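Local coordinates for prolyl 4-hydroxylase (Paramecium bursaria Chlorella virus 1, PDB 5C5T), which probably hydroxylates proline residues of collagen-like sequences, as a metal-dependent dioxygenase that uses 2-oxoglutarate as co-substrate, at residues 37-42 and 110-115; 42-47 and 155-160. All blocks are in the same frame, centred on the assembly; numbering follows the deposited sequence.

Contact 1: 37-42 and 110-115; sequences YYEKID and NSKKHC. With MN (manganese (II) ion), chain E.
Glu39, on the edge strand 38-41, and Lys112, in the loop that follows helix 96-109, mark the closest backbone approach at 12.6 Å between their CA atoms, so the two segments meet only through long side chains. Glu39 and Lys112 reach toward each other from opposite directions and form a salt bridge. The ammonium atom NZ of Lys112 donates to OE2 of Glu39 at 2.7 Å, approaching its syn lone pair. The other carboxylate oxygen, OE1, lies 4.0 Å from NZ of Lys112 and is tied in through water 1, which donates to OE1 of Glu39 at 2.8 Å and accepts from NZ of Lys112 at 3.1 Å. Together the direct bond and the water link restrain the rotation of the carboxylate. The Glu39 chain stays straight from CB to the carboxylate (chi2 179°), whereas Lys112 bends at chi2 (-74°) and then runs straight to the bridge. Its neighbours in the loop serve the manganese ion: His114 binds it through NE2 at 2.0 Å, and water 2, a ligand of the metal at 2.0 Å, donates to the carbonyl O of Ser111. SG of Cys115, in a disulfide with Cys33, sits over one face of the His114 ring, offset toward its rim. Asp34 supplies the second protein ligand of the ion, and the side chain of Lys112 comes to about 4 Å from that of Asp34. The loop is thereby held to the N-terminal segment by a disulfide and a shared metal, and to the first strand of the six-stranded antiparallel sheet by a salt bridge, beside a peripheral manganese site distinct from the zinc-occupied site of His138, Asp140 and His207.

Contact 2: 42-47 and 155-160; sequences DGFLSD and ATLMVY. With AKG (2-oxoglutaric acid), chain C.
Phe44 lies in a loop without regular structure, yet its ring reaches two residues of a central strand, Leu157 and Val159, and with Leu45 it makes a wholly apolar contact with no hydrogen bond across it. Leu157 meets the far end of the ring with both methyls: CD2 is 3.8 Å from CE2 of Phe44, and CD1 is 3.9 Å from CZ of Phe44. Val159 crosses the phenylalanine side chain at about a right angle, its CG2 lying 3.9 Å from CD2 of Phe44. Having CG opposite the backbone N (chi1 -173°) carries the Phe44 ring out to Leu157. The two methyls of Val159 divide the work, since CG1 packs against CD1 of Leu45 at 4.0 Å. Between Leu157 and Val159, Met158 turns to the other side of the strand, where its SD comes 3.9 Å from C4 of 2-oxoglutarate. Helix 96-109 packs on the same side chains: Thr105 touches Phe44 and Leu157, Val97 and Ile101 touch Leu45, and Lys104 makes a cation-pi contact with the Phe44 ring. Strand 153-160 itself runs between strands 188-192 and 217-225, and Ser46 is the N-cap of helix 47-59, its side chain capping a backbone N.

How the contacts relate
The two contacts follow each other directly at the N-terminal side, sharing Asp42, where strand 38-41 gives way to the loop before helix 47-59; their centres lie 13 Å apart. Their second segments come in the same order, 110-115 and then 155-160, so the contacts cross along the chain. Both reach the six-stranded antiparallel sheet, contact 1 at its outermost strand 38-41 and contact 2 at the inner strand 153-160, with 188-192 between. Helix 96-109 also connects them: it leads into loop 110-115 and packs on contact 2. One continuous N-terminal stretch thus runs from a salt bridge with the manganese-binding loop to the face of strand 153-160 turned away from the 2-oxoglutarate pocket.

Contact 1: 37-42 and 110-115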
loop_
_atom_site.group_PDB
_atom_site.type_symbol
_atom_site.label_atom_id
_atom_site.label_comp_id
_atom_site.label_asym_id
_atom_site.label_seq_id
_atom_site.Cartn_x
_atom_site.Cartn_y
_atom_site.Cartn_z
ATOM N N TYR A 37 10.312 -4.023 9.334
ATOM C CA TYR A 37 10.124 -3.184 8.130
ATOM C C TYR A 37 8.754 -3.343 7.458
ATOM O O TYR A 37 8.226 -2.393 6.895
ATOM C CB TYR A 37 11.265 -3.469 7.111
ATOM C CG TYR A 37 12.612 -2.905 7.496
ATOM C CD1 TYR A 37 12.899 -1.551 7.342
ATOM C CD2 TYR A 37 13.617 -3.733 8.009
ATOM C CE1 TYR A 37 14.132 -1.044 7.696
ATOM C CE2 TYR A 37 14.854 -3.221 8.334
ATOM C CZ TYR A 37 15.100 -1.896 8.168
ATOM O OH TYR A 37 16.319 -1.378 8.508
ATOM N N TYR A 38 8.182 -4.552 7.529
ATOM C CA TYR A 38 6.841 -4.866 6.992
ATOM C C TYR A 38 6.162 -5.866 7.909
ATOM O O TYR A 38 6.848 -6.555 8.673
ATOM C CB TYR A 38 6.909 -5.441 5.562
ATOM C CG TYR A 38 7.651 -6.753 5.531
ATOM C CD1 TYR A 38 7.033 -7.923 5.886
ATOM C CD2 TYR A 38 8.987 -6.785 5.206
ATOM C CE1 TYR A 38 7.736 -9.133 5.892
ATOM C CE2 TYR A 38 9.709 -7.980 5.189
ATOM C CZ TYR A 38 9.068 -9.156 5.531
ATOM O OH TYR A 38 9.851 -10.332 5.550
ATOM N N GLU A 39 4.834 -5.843 7.902
ATOM C CA GLU A 39 3.994 -6.827 8.564
ATOM C C GLU A 39 2.860 -7.158 7.631
ATOM O O GLU A 39 2.246 -6.265 6.994
ATOM C CB GLU A 39 3.469 -6.294 9.889
ATOM C CG GLU A 39 4.551 -5.965 10.871
ATOM C CD GLU A 39 4.030 -5.419 12.185
ATOM O OE1 GLU A 39 3.251 -6.107 12.871
ATOM O OE2 GLU A 39 4.451 -4.322 12.558
ATOM N N LYS A 40 2.485 -8.443 7.641
ATOM C CA LYS A 40 1.391 -8.940 6.818
ATOM C C LYS A 40 0.236 -9.311 7.710
ATOM O O LYS A 40 0.448 -9.963 8.731
ATOM C CB LYS A 40 1.855 -10.154 5.965
ATOM C CG LYS A 40 0.766 -10.779 5.028
ATOM C CD LYS A 40 1.267 -11.991 4.265
ATOM C CE LYS A 40 1.052 -13.252 5.063
ATOM N NZ LYS A 40 1.399 -14.420 4.215
ATOM N N ILE A 41 -0.976 -8.895 7.352
ATOM C CA ILE A 41 -2.169 -9.232 8.104
ATOM C C ILE A 41 -3.183 -9.924 7.210
ATOM O O ILE A 41 -3.776 -9.296 6.348
ATOM C CB ILE A 41 -2.780 -7.990 8.731
ATOM C CG1 ILE A 41 -1.741 -7.175 9.526
ATOM C CG2 ILE A 41 -3.988 -8.380 9.621
ATOM C CD1 ILE A 41 -2.235 -5.723 9.803
ATOM N N ASP A 42 -3.422 -11.215 7.416
ATOM C CA ASP A 42 -4.494 -11.876 6.664
ATOM C C ASP A 42 -5.881 -11.470 7.202
ATOM O O ASP A 42 -6.024 -11.238 8.389
ATOM C CB ASP A 42 -4.324 -13.379 6.734
ATOM C CG ASP A 42 -3.156 -13.858 5.928
ATOM O OD1 ASP A 42 -2.901 -13.343 4.811
ATOM O OD2 ASP A 42 -2.481 -14.778 6.417
ATOM N N ASN A 110 -1.864 2.645 16.540
ATOM C CA ASN A 110 -1.953 2.898 17.976
ATOM C C ASN A 110 -1.085 1.946 18.825
ATOM O O ASN A 110 -0.754 2.272 19.970
ATOM C CB ASN A 110 -3.412 2.827 18.457
ATOM C CG ASN A 110 -4.241 4.077 18.063
ATOM O OD1 ASN A 110 -3.679 5.137 17.722
ATOM N ND2 ASN A 110 -5.584 3.947 18.106
ATOM N N SER A 111 -0.690 0.808 18.264
ATOM C CA SER A 111 0.271 -0.104 18.908
ATOM C C SER A 111 1.725 0.330 18.695
ATOM O O SER A 111 2.651 -0.317 19.172
ATOM C CB SER A 111 0.067 -1.528 18.377
ATOM O OG SER A 111 0.537 -1.687 17.026
ATOM N N LYS A 112 1.926 1.426 17.974
ATOM C CA LYS A 112 3.252 1.873 17.588
ATOM C C LYS A 112 3.480 3.283 18.067
ATOM O O LYS A 112 4.210 4.044 17.452
ATOM C CB LYS A 112 3.421 1.837 16.062
ATOM C CG LYS A 112 2.907 0.611 15.370
ATOM C CD LYS A 112 3.820 -0.573 15.601
ATOM C CE LYS A 112 3.490 -1.736 14.624
ATOM N NZ LYS A 112 4.392 -2.890 14.892
ATOM N N LYS A 113 2.846 3.651 19.175
ATOM C CA LYS A 113 2.947 5.046 19.618
ATOM C C LYS A 113 4.386 5.432 19.947
ATOM O O LYS A 113 4.751 6.610 19.879
ATOM C CB LYS A 113 2.042 5.348 20.828
ATOM C CG LYS A 113 1.404 4.186 21.528
ATOM C CD LYS A 113 2.312 3.625 22.581
ATOM C CE LYS A 113 2.397 2.126 22.503
ATOM N NZ LYS A 113 3.700 1.783 21.866
ATOM N N HIS A 114 5.235 4.471 20.282
ATOM C CA HIS A 114 6.610 4.845 20.603
ATOM C C HIS A 114 7.462 5.078 19.337
ATOM O O HIS A 114 8.606 5.528 19.423
ATOM C CB HIS A 114 7.255 3.795 21.504
ATOM C CG HIS A 114 7.607 2.520 20.812
ATOM N ND1 HIS A 114 8.862 2.280 20.293
ATOM C CD2 HIS A 114 6.880 1.405 20.573
ATOM C CE1 HIS A 114 8.896 1.067 19.772
ATOM N NE2 HIS A 114 7.705 0.517 19.922
ATOM N N CYS A 115 6.878 4.815 18.172
ATOM C CA CYS A 115 7.535 5.013 16.899
ATOM C C CYS A 115 6.953 6.165 16.084
ATOM O O CYS A 115 7.652 6.779 15.266
ATOM C CB CYS A 115 7.433 3.743 16.083
ATOM S SG CYS A 115 8.168 2.306 16.916
HETATM MN MN MN E . 7.111 -1.387 19.713
HETATM O O HOH W 1 2.972 -5.592 15.590
HETATM O O HOH W 2 5.223 -1.190 18.929
HETATM O O HOH W 3 5.631 -1.610 21.503
#

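Contact 2: 42-47 and 155-160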
loop_
_atom_site.group_PDB
_atom_site.type_symbol
_atom_site.label_atom_id
_atom_site.label_comp_id
_atom_site.label_asym_id
_atom_site.label_seq_id
_atom_site.Cartn_x
_atom_site.Cartn_y
_atom_site.Cartn_z
ATOM N N ASP A 42 -3.422 -11.215 7.416
ATOM C CA ASP A 42 -4.494 -11.876 6.664
ATOM C C ASP A 42 -5.881 -11.470 7.202
ATOM O O ASP A 42 -6.024 -11.238 8.389
ATOM C CB ASP A 42 -4.324 -13.379 6.734
ATOM C CG ASP A 42 -3.156 -13.858 5.928
ATOM O OD1 ASP A 42 -2.901 -13.343 4.811
ATOM O OD2 ASP A 42 -2.481 -14.778 6.417
ATOM N N GLY A 43 -6.875 -11.414 6.323
ATOM C CA GLY A 43 -8.228 -11.059 6.685
ATOM C C GLY A 43 -8.438 -9.662 7.207
ATOM O O GLY A 43 -9.393 -9.401 7.940
ATOM N N PHE A 44 -7.560 -8.746 6.793
ATOM C CA PHE A 44 -7.701 -7.341 7.147
ATOM C C PHE A 44 -9.063 -6.817 6.679
ATOM O O PHE A 44 -9.715 -6.112 7.441
ATOM C CB PHE A 44 -6.559 -6.535 6.532
ATOM C CG PHE A 44 -6.495 -5.097 6.959
ATOM C CD1 PHE A 44 -5.920 -4.743 8.190
ATOM C CD2 PHE A 44 -7.025 -4.083 6.171
ATOM C CE1 PHE A 44 -5.843 -3.396 8.575
ATOM C CE2 PHE A 44 -6.967 -2.758 6.559
ATOM C CZ PHE A 44 -6.385 -2.409 7.771
ATOM N N LEU A 45 -9.460 -7.143 5.444
ATOM C CA LEU A 45 -10.862 -6.953 4.992
ATOM C C LEU A 45 -11.504 -8.269 4.720
ATOM O O LEU A 45 -10.810 -9.187 4.285
ATOM C CB LEU A 45 -10.949 -6.111 3.715
ATOM C CG LEU A 45 -10.551 -4.634 3.801
ATOM C CD1 LEU A 45 -10.700 -3.937 2.438
ATOM C CD2 LEU A 45 -11.338 -3.893 4.905
ATOM N N SER A 46 -12.831 -8.379 4.898
ATOM C CA SER A 46 -13.504 -9.587 4.420
ATOM C C SER A 46 -13.555 -9.649 2.895
ATOM O O SER A 46 -13.376 -8.639 2.194
ATOM C CB SER A 46 -14.910 -9.681 4.958
ATOM O OG SER A 46 -15.750 -8.756 4.272
ATOM N N ASP A 47 -13.812 -10.833 2.381
ATOM C CA ASP A 47 -13.943 -11.010 0.940
ATOM C C ASP A 47 -15.086 -10.121 0.384
ATOM O O ASP A 47 -14.923 -9.475 -0.652
ATOM C CB ASP A 47 -14.195 -12.475 0.564
ATOM C CG ASP A 47 -12.941 -13.364 0.670
ATOM O OD1 ASP A 47 -11.883 -12.921 1.153
ATOM O OD2 ASP A 47 -13.013 -14.540 0.243
ATOM N N ALA A 155 4.682 5.801 5.909
ATOM C CA ALA A 155 4.334 4.399 5.881
ATOM C C ALA A 155 3.223 4.150 4.876
ATOM O O ALA A 155 2.508 5.089 4.426
ATOM C CB ALA A 155 3.937 3.914 7.301
ATOM N N THR A 156 3.073 2.887 4.528
ATOM C CA THR A 156 2.063 2.402 3.603
ATOM C C THR A 156 1.291 1.226 4.175
ATOM O O THR A 156 1.901 0.300 4.657
ATOM C CB THR A 156 2.698 1.917 2.274
ATOM O OG1 THR A 156 3.556 2.934 1.685
ATOM C CG2 THR A 156 1.652 1.456 1.245
ATOM N N LEU A 157 -0.053 1.247 4.062
ATOM C CA LEU A 157 -0.886 0.084 4.329
ATOM C C LEU A 157 -1.596 -0.224 3.004
ATOM O O LEU A 157 -2.374 0.554 2.497
ATOM C CB LEU A 157 -1.822 0.315 5.499
ATOM C CG LEU A 157 -2.483 -1.001 5.940
ATOM C CD1 LEU A 157 -2.683 -1.160 7.448
ATOM C CD2 LEU A 157 -3.779 -1.153 5.179
ATOM N N MET A 158 -1.264 -1.371 2.440
ATOM C CA MET A 158 -1.790 -1.770 1.138
ATOM C C MET A 158 -2.639 -3.044 1.338
ATOM O O MET A 158 -2.207 -4.026 1.989
ATOM C CB MET A 158 -0.683 -2.042 0.119
ATOM C CG MET A 158 -1.192 -2.477 -1.254
ATOM S SD MET A 158 0.097 -2.998 -2.407
ATOM C CE MET A 158 0.880 -4.294 -1.482
ATOM N N VAL A 159 -3.858 -3.021 0.791
ATOM C CA VAL A 159 -4.755 -4.185 0.862
ATOM C C VAL A 159 -4.921 -4.799 -0.498
ATOM O O VAL A 159 -5.203 -4.080 -1.462
ATOM C CB VAL A 159 -6.157 -3.808 1.409
ATOM C CG1 VAL A 159 -6.943 -5.082 1.709
ATOM C CG2 VAL A 159 -6.073 -2.945 2.576
ATOM N N TYR A 160 -4.744 -6.122 -0.609
ATOM C CA TYR A 160 -5.078 -6.833 -1.874
ATOM C C TYR A 160 -6.582 -7.037 -1.946
ATOM O O TYR A 160 -7.155 -7.720 -1.082
ATOM C CB TYR A 160 -4.368 -8.201 -1.969
ATOM C CG TYR A 160 -2.844 -8.131 -1.895
ATOM C CD1 TYR A 160 -2.120 -7.580 -2.898
ATOM C CD2 TYR A 160 -2.169 -8.623 -0.787
ATOM C CE1 TYR A 160 -0.716 -7.500 -2.826
ATOM C CE2 TYR A 160 -0.777 -8.537 -0.692
ATOM C CZ TYR A 160 -0.066 -7.974 -1.725
ATOM O OH TYR A 160 1.322 -7.923 -1.642
HETATM C C1 AKG C . 2.347 1.333 -4.995
HETATM O O1 AKG C . 1.200 1.538 -5.498
HETATM O O2 AKG C . 3.013 2.321 -4.588
HETATM C C2 AKG C . 2.935 -0.051 -5.005
HETATM O O5 AKG C . 4.113 -0.157 -4.799
HETATM C C3 AKG C . 2.037 -1.267 -5.289
HETATM C C4 AKG C . 2.780 -2.570 -5.147
HETATM C C5 AKG C . 2.044 -3.722 -5.779
HETATM O O3 AKG C . 1.225 -3.515 -6.717
HETATM O O4 AKG C . 2.246 -4.895 -5.339
#